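Local coordinates for tapirin (Caldicellulosiruptor kristjanssonii, PDB 6N2B), which binds cellulose, probably through its beta-helical C-terminal domain, and may help this extremely thermophilic bacterium adhere to plant biomass, at the calcium ion site. Numbering follows the deposited sequence.

The calcium ion site. Residues 429-434, 436-438, 465, 469. With CA (calcium ion), chain B.
A calcium ion ties the loop 429-433 to the start of strand 436-441 and to helix 459-470, so its role is probably structural. Asp429 chelates the ion through its carboxylate OD1, 2.5 Å from the calcium CA, and its backbone O, at 2.6 Å; Val431, Ala433 and Leu436 give carbonyl oxygens, and Glu465 reaches in from the helix. The shell is near octahedral, with three opposed pairs: the carbonyls of Val431 and Leu436 lie almost in line through the metal, Asp429 OD1 faces Ala433 O, and Glu465 OE1 faces Asp429 O. Every other residue of 429-433 turns a carbonyl inward, Ala433 O lying 2.7 Å from the calcium CA. Glu465 has CG anti to the backbone N (chi1 -179°) and turns about the CB-CG bond (chi2 83°), bringing OE1 to 2.5 Å from the calcium CA. Its second oxygen, OE2, is a longer contact in a shell that may also hold unseen waters. Two carboxylates beside the ion should offset its charge, and Lys469, one helical turn after Glu465, probably adds a positive charge beside them. Its amino group NZ makes a long salt bridge to Asp429 OD2 and hydrogen-bonds the hydroxyl OG of Ser438 at 2.8 Å. Ser438 OG in turn donates to the anti lone pair of Glu465 OE2, 3.0 Å away, steadying the carboxylate from the side away from OE1.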
loop_
_atom_site.group_PDB
_atom_site.type_symbol
_atom_site.label_atom_id
_atom_site.label_comp_id
_atom_site.label_asym_id
_atom_site.label_seq_id
_atom_site.Cartn_x
_atom_site.Cartn_y
_atom_site.Cartn_z
ATOM N N ASP A 429 29.281 11.821 3.768
ATOM C CA ASP A 429 30.747 11.742 3.807
ATOM C C ASP A 429 31.331 12.191 2.462
ATOM O O ASP A 429 30.650 12.102 1.440
ATOM C CB ASP A 429 31.286 10.331 4.144
ATOM C CG ASP A 429 30.300 9.164 3.809
ATOM O OD1 ASP A 429 30.287 8.680 2.653
ATOM O OD2 ASP A 429 29.600 8.674 4.728
ATOM N N PRO A 430 32.572 12.712 2.419
ATOM C CA PRO A 430 33.178 13.019 1.110
ATOM C C PRO A 430 33.695 11.796 0.384
ATOM O O PRO A 430 33.942 11.889 -0.826
ATOM C CB PRO A 430 34.330 13.985 1.452
ATOM C CG PRO A 430 34.123 14.380 2.875
ATOM C CD PRO A 430 33.417 13.219 3.516
ATOM N N VAL A 431 33.868 10.664 1.075
ATOM C CA VAL A 431 34.114 9.395 0.391
ATOM C C VAL A 431 32.963 9.077 -0.557
ATOM O O VAL A 431 31.794 9.087 -0.163
ATOM C CB VAL A 431 34.289 8.265 1.416
ATOM C CG1 VAL A 431 34.853 7.036 0.742
ATOM C CG2 VAL A 431 35.177 8.719 2.564
ATOM N N GLY A 432 33.283 8.757 -1.807
ATOM C CA GLY A 432 32.179 8.434 -2.700
ATOM C C GLY A 432 31.412 9.683 -3.107
ATOM O O GLY A 432 31.959 10.788 -3.157
ATOM N N ALA A 433 30.123 9.507 -3.406
ATOM C CA ALA A 433 29.293 10.649 -3.787
ATOM C C ALA A 433 29.219 11.652 -2.641
ATOM O O ALA A 433 28.866 11.294 -1.513
ATOM C CB ALA A 433 27.886 10.195 -4.186
ATOM N N THR A 434 29.544 12.920 -2.932
ATOM C CA THR A 434 29.685 13.899 -1.857
ATOM C C THR A 434 28.340 14.356 -1.300
ATOM O O THR A 434 28.309 14.983 -0.236
ATOM C CB THR A 434 30.539 15.101 -2.326
ATOM O OG1 THR A 434 29.830 15.894 -3.281
ATOM C CG2 THR A 434 31.843 14.620 -2.977
ATOM N N LEU A 436 25.885 11.959 -0.646
ATOM C CA LEU A 436 25.373 10.821 0.107
ATOM C C LEU A 436 26.261 10.477 1.297
ATOM O O LEU A 436 27.446 10.802 1.342
ATOM C CB LEU A 436 25.249 9.585 -0.782
ATOM C CG LEU A 436 24.547 9.677 -2.129
ATOM C CD1 LEU A 436 24.591 8.312 -2.831
ATOM C CD2 LEU A 436 23.121 10.144 -1.941
ATOM N N GLY A 437 25.653 9.816 2.275
ATOM C CA GLY A 437 26.397 9.099 3.282
ATOM C C GLY A 437 25.932 7.657 3.317
ATOM O O GLY A 437 24.870 7.315 2.805
ATOM N N SER A 438 26.742 6.806 3.927
ATOM C CA SER A 438 26.307 5.431 4.079
ATOM C C SER A 438 26.997 4.788 5.271
ATOM O O SER A 438 28.031 5.256 5.751
ATOM C CB SER A 438 26.569 4.615 2.805
ATOM O OG SER A 438 27.935 4.663 2.443
ATOM N N GLU A 465 28.907 5.982 -4.510
ATOM C CA GLU A 465 28.942 5.774 -3.067
ATOM C C GLU A 465 29.162 4.308 -2.713
ATOM O O GLU A 465 30.032 3.985 -1.897
ATOM C CB GLU A 465 27.658 6.286 -2.425
ATOM C CG GLU A 465 27.640 6.121 -0.920
ATOM C CD GLU A 465 28.365 7.260 -0.235
ATOM O OE1 GLU A 465 28.729 8.210 -0.967
ATOM O OE2 GLU A 465 28.561 7.214 1.009
ATOM N N LYS A 469 32.591 2.404 -0.627
ATOM C CA LYS A 469 32.558 1.779 0.687
ATOM C C LYS A 469 32.895 0.300 0.620
ATOM O O LYS A 469 33.515 -0.233 1.553
ATOM C CB LYS A 469 31.195 1.967 1.357
ATOM C CG LYS A 469 30.812 3.443 1.624
ATOM C CD LYS A 469 31.838 4.135 2.499
ATOM C CE LYS A 469 31.342 5.435 3.068
ATOM N NZ LYS A 469 30.181 5.332 3.998
HETATM CA CA CA B . 29.807 9.858 0.544
#